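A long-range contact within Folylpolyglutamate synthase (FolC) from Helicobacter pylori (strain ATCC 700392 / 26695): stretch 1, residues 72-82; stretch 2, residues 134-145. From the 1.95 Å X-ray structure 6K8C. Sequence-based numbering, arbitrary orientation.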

# COMPACT_ATOMS: atom_id res chain seq x y z
N GLN A 72 7.87 -6.28 -19.77
CA GLN A 72 7.47 -6.97 -20.98
C GLN A 72 6.78 -6.05 -21.97
O GLN A 72 6.08 -6.53 -22.87
CB GLN A 72 6.56 -8.15 -20.64
CG GLN A 72 7.23 -9.17 -19.75
CD GLN A 72 8.47 -9.76 -20.39
OE1 GLN A 72 8.51 -10.00 -21.59
NE2 GLN A 72 9.51 -9.97 -19.59
N ASN A 73 6.95 -4.74 -21.82
CA ASN A 73 6.37 -3.73 -22.71
C ASN A 73 4.84 -3.75 -22.64
O ASN A 73 4.16 -3.53 -23.65
CB ASN A 73 6.86 -3.90 -24.15
CG ASN A 73 6.75 -2.63 -24.95
OD1 ASN A 73 6.78 -1.52 -24.40
ND2 ASN A 73 6.63 -2.77 -26.27
N PHE A 74 4.30 -4.00 -21.46
CA PHE A 74 2.86 -3.89 -21.24
C PHE A 74 2.55 -2.57 -20.55
O PHE A 74 3.33 -2.06 -19.74
CB PHE A 74 2.33 -5.05 -20.39
CG PHE A 74 2.23 -6.35 -21.13
CD1 PHE A 74 1.44 -6.46 -22.26
CD2 PHE A 74 2.93 -7.46 -20.69
CE1 PHE A 74 1.35 -7.67 -22.94
CE2 PHE A 74 2.84 -8.66 -21.36
CZ PHE A 74 2.05 -8.77 -22.49
N LYS A 75 1.39 -2.01 -20.89
CA LYS A 75 0.89 -0.81 -20.23
C LYS A 75 0.12 -1.23 -18.99
O LYS A 75 -0.82 -2.03 -19.08
CB LYS A 75 0.01 -0.00 -21.18
CG LYS A 75 0.78 0.67 -22.30
CD LYS A 75 -0.08 1.71 -23.02
CE LYS A 75 -0.08 1.48 -24.53
NZ LYS A 75 -1.44 1.66 -25.11
N VAL A 76 0.51 -0.71 -17.83
CA VAL A 76 -0.04 -1.13 -16.55
C VAL A 76 -0.33 0.09 -15.69
O VAL A 76 0.49 1.02 -15.61
CB VAL A 76 0.93 -2.08 -15.80
CG1 VAL A 76 0.27 -2.64 -14.54
CG2 VAL A 76 1.41 -3.20 -16.71
N LEU A 77 -1.47 0.08 -15.02
CA LEU A 77 -1.77 1.04 -13.97
C LEU A 77 -1.86 0.32 -12.64
O LEU A 77 -2.58 -0.68 -12.51
CB LEU A 77 -3.08 1.79 -14.23
CG LEU A 77 -3.27 2.96 -13.26
CD1 LEU A 77 -3.90 4.13 -13.99
CD2 LEU A 77 -4.12 2.57 -12.05
N HIS A 78 -1.13 0.83 -11.64
CA HIS A 78 -1.16 0.29 -10.29
C HIS A 78 -1.88 1.28 -9.39
O HIS A 78 -1.41 2.40 -9.19
CB HIS A 78 0.26 0.03 -9.78
CG HIS A 78 0.30 -0.64 -8.44
ND1 HIS A 78 1.40 -0.58 -7.61
CD2 HIS A 78 -0.62 -1.39 -7.79
CE1 HIS A 78 1.15 -1.27 -6.51
NE2 HIS A 78 -0.07 -1.78 -6.60
N PHE A 79 -3.02 0.86 -8.86
CA PHE A 79 -3.89 1.69 -8.03
C PHE A 79 -3.69 1.28 -6.57
O PHE A 79 -3.95 0.13 -6.22
CB PHE A 79 -5.34 1.49 -8.46
CG PHE A 79 -6.35 2.18 -7.58
CD1 PHE A 79 -6.34 3.56 -7.45
CD2 PHE A 79 -7.32 1.45 -6.92
CE1 PHE A 79 -7.28 4.19 -6.66
CE2 PHE A 79 -8.27 2.08 -6.13
CZ PHE A 79 -8.25 3.45 -6.01
N THR A 80 -3.23 2.22 -5.74
CA THR A 80 -2.94 1.93 -4.34
C THR A 80 -3.65 2.93 -3.44
O THR A 80 -4.19 3.93 -3.89
CB THR A 80 -1.44 1.96 -4.06
OG1 THR A 80 -0.93 3.28 -4.33
CG2 THR A 80 -0.71 0.95 -4.92
N SER A 81 -3.63 2.66 -2.13
CA SER A 81 -4.20 3.58 -1.16
C SER A 81 -3.58 3.30 0.20
O SER A 81 -3.16 2.16 0.45
CB SER A 81 -5.73 3.46 -1.10
OG SER A 81 -6.11 2.24 -0.50
N PRO A 82 -3.47 4.31 1.08
CA PRO A 82 -3.78 5.70 0.77
C PRO A 82 -2.57 6.36 0.13
O PRO A 82 -1.88 5.71 -0.64
CB PRO A 82 -4.10 6.30 2.14
CG PRO A 82 -3.18 5.56 3.06
CD PRO A 82 -2.99 4.16 2.47
N LYS A 134 -7.78 3.19 -19.19
CA LYS A 134 -8.61 2.86 -20.35
C LYS A 134 -7.84 2.08 -21.41
O LYS A 134 -8.37 1.13 -22.00
CB LYS A 134 -9.18 4.15 -20.94
CG LYS A 134 -10.03 3.96 -22.20
CD LYS A 134 -10.22 5.29 -22.91
CE LYS A 134 -11.58 5.39 -23.56
NZ LYS A 134 -11.88 4.21 -24.42
N ASP A 135 -6.60 2.48 -21.68
CA ASP A 135 -5.79 1.86 -22.73
C ASP A 135 -4.65 1.02 -22.17
O ASP A 135 -3.66 0.79 -22.87
CB ASP A 135 -5.24 2.92 -23.68
CG ASP A 135 -6.34 3.71 -24.36
OD1 ASP A 135 -7.26 3.08 -24.92
OD2 ASP A 135 -6.28 4.96 -24.33
N CYS A 136 -4.77 0.55 -20.93
CA CYS A 136 -3.74 -0.28 -20.33
C CYS A 136 -3.97 -1.75 -20.67
O CYS A 136 -5.09 -2.19 -20.95
CB CYS A 136 -3.72 -0.11 -18.81
SG CYS A 136 -2.95 1.41 -18.28
N ASP A 137 -2.87 -2.51 -20.65
CA ASP A 137 -2.99 -3.96 -20.78
C ASP A 137 -3.38 -4.62 -19.47
O ASP A 137 -4.09 -5.63 -19.47
CB ASP A 137 -1.67 -4.54 -21.29
CG ASP A 137 -1.26 -3.96 -22.63
OD1 ASP A 137 -1.99 -4.19 -23.61
OD2 ASP A 137 -0.23 -3.27 -22.70
N TYR A 138 -2.93 -4.06 -18.34
CA TYR A 138 -3.18 -4.64 -17.04
C TYR A 138 -3.52 -3.53 -16.06
O TYR A 138 -2.95 -2.43 -16.13
CB TYR A 138 -1.98 -5.44 -16.52
CG TYR A 138 -1.70 -6.69 -17.33
CD1 TYR A 138 -2.31 -7.90 -17.01
CD2 TYR A 138 -0.84 -6.66 -18.42
CE1 TYR A 138 -2.06 -9.04 -17.76
CE2 TYR A 138 -0.60 -7.78 -19.18
CZ TYR A 138 -1.21 -8.98 -18.84
OH TYR A 138 -0.96 -10.11 -19.59
N LEU A 139 -4.44 -3.83 -15.15
CA LEU A 139 -4.80 -2.93 -14.06
C LEU A 139 -4.59 -3.69 -12.76
O LEU A 139 -5.29 -4.67 -12.48
CB LEU A 139 -6.25 -2.46 -14.20
CG LEU A 139 -6.82 -1.66 -13.02
CD1 LEU A 139 -5.98 -0.41 -12.77
CD2 LEU A 139 -8.27 -1.30 -13.28
N VAL A 140 -3.59 -3.28 -11.99
CA VAL A 140 -3.29 -3.88 -10.69
C VAL A 140 -4.01 -3.04 -9.64
O VAL A 140 -3.64 -1.90 -9.38
CB VAL A 140 -1.78 -3.95 -10.42
CG1 VAL A 140 -1.50 -4.69 -9.10
CG2 VAL A 140 -1.07 -4.68 -11.57
N LEU A 141 -5.05 -3.62 -9.06
CA LEU A 141 -6.07 -2.90 -8.30
C LEU A 141 -6.00 -3.34 -6.84
O LEU A 141 -6.39 -4.46 -6.50
CB LEU A 141 -7.45 -3.19 -8.89
CG LEU A 141 -8.63 -2.24 -8.68
CD1 LEU A 141 -8.41 -0.93 -9.41
CD2 LEU A 141 -9.90 -2.92 -9.15
N GLU A 142 -5.50 -2.46 -5.98
CA GLU A 142 -5.41 -2.76 -4.56
C GLU A 142 -6.75 -2.50 -3.88
O GLU A 142 -7.35 -1.43 -4.06
CB GLU A 142 -4.33 -1.89 -3.92
CG GLU A 142 -4.03 -2.21 -2.47
CD GLU A 142 -2.99 -1.26 -1.90
OE1 GLU A 142 -3.35 -0.41 -1.07
OE2 GLU A 142 -1.81 -1.37 -2.31
N ALA A 143 -7.22 -3.47 -3.11
CA ALA A 143 -8.46 -3.30 -2.38
C ALA A 143 -8.30 -2.26 -1.27
O ALA A 143 -7.22 -2.10 -0.70
CB ALA A 143 -8.93 -4.63 -1.79
N GLY A 144 -9.38 -1.54 -1.00
CA GLY A 144 -9.44 -0.63 0.13
C GLY A 144 -9.89 -1.33 1.39
O GLY A 144 -9.68 -2.54 1.57
N LEU A 145 -10.56 -0.58 2.26
CA LEU A 145 -10.98 -1.09 3.56
C LEU A 145 -12.41 -1.61 3.58
O LEU A 145 -12.89 -2.02 4.64
CB LEU A 145 -10.82 0.01 4.62
CG LEU A 145 -9.43 0.66 4.72
CD1 LEU A 145 -9.43 1.74 5.79
CD2 LEU A 145 -8.36 -0.39 5.01
O HOH W 1 -0.99 -3.06 -4.22
O HOH W 2 -6.25 1.12 -3.51

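Two neighbouring parallel strands are held together by a ladder of backbone hydrogen bonds, but where the ladder begins and ends, side chains often take over the work of the peptide groups. The contact between residues 72-82 and 134-145 of FolC illustrates the principle, for the residues that bury the most surface, Glu142 and Lys75, lie at its two ends.

The ladder itself is regular. Strands 76-79 and 138-142 run at 6° to each other, and the odd-numbered residues of the first supply the bonds: Leu77 N donates to Tyr138 O (3.1 Å) and Leu77 O accepts from Val140 N (2.8 Å), after which Phe79 N donates to Val140 O (2.9 Å) and Phe79 O accepts from Glu142 N (3.0 Å). This alternation, in which one residue bonds to two residues flanking its partner, is the signature of parallel pairing. Between the rungs, the CA of Val76 lies 3.2 Å from Tyr138 O, a CA-H...O contact.

Lys75 opens the ladder. Lys75 O accepts from both Asp137 N (2.6 Å) and Tyr138 N (3.0 Å); the second bond is the straighter, at 154° against 131°. No backbone oxygen of the second stretch meets Lys75 N. Instead the carboxylate of Asp137 reaches across, and Lys75 N donates to Asp137 OD2 over 2.7 Å at a nearly linear 171°. The long side chain adds a bond from Lys75 NZ to Asp135 O at 3.3 Å.

Glu142 closes the ladder in a similar way. Its CA-to-CB bond points toward the first stretch, the side chain is extended with chi1 and chi2 both t, and Glu142 OE1 accepts from Ser81 N at 3.3 Å. Glu142 OE1 also lies 3.0 Å from Ser81 O, but both atoms are acceptors, so closeness here is no bond. The other carboxylate oxygen is served by a water, which donates to Glu142 OE2 (2.7 Å) and also hydrogen-bonds His78 NE2 (2.9 Å), linking the strands through solvent.

Side chains of paired residues share a face of the sheet and pack there. On the face of Val76, Tyr138, His78 and Val140, Val76 CG1 meets Val140 CG2 at 3.8 Å. Phe74, just before the strand, receives the edge of the Tyr138 ring on its own face, with the planes at 78° and Phe74 CG 3.7 Å from Tyr138 CE2. On the other face, Leu77 CD2 touches Leu139 CD1 and Phe79 CD2 touches Leu141 CD1, each at 3.6 Å.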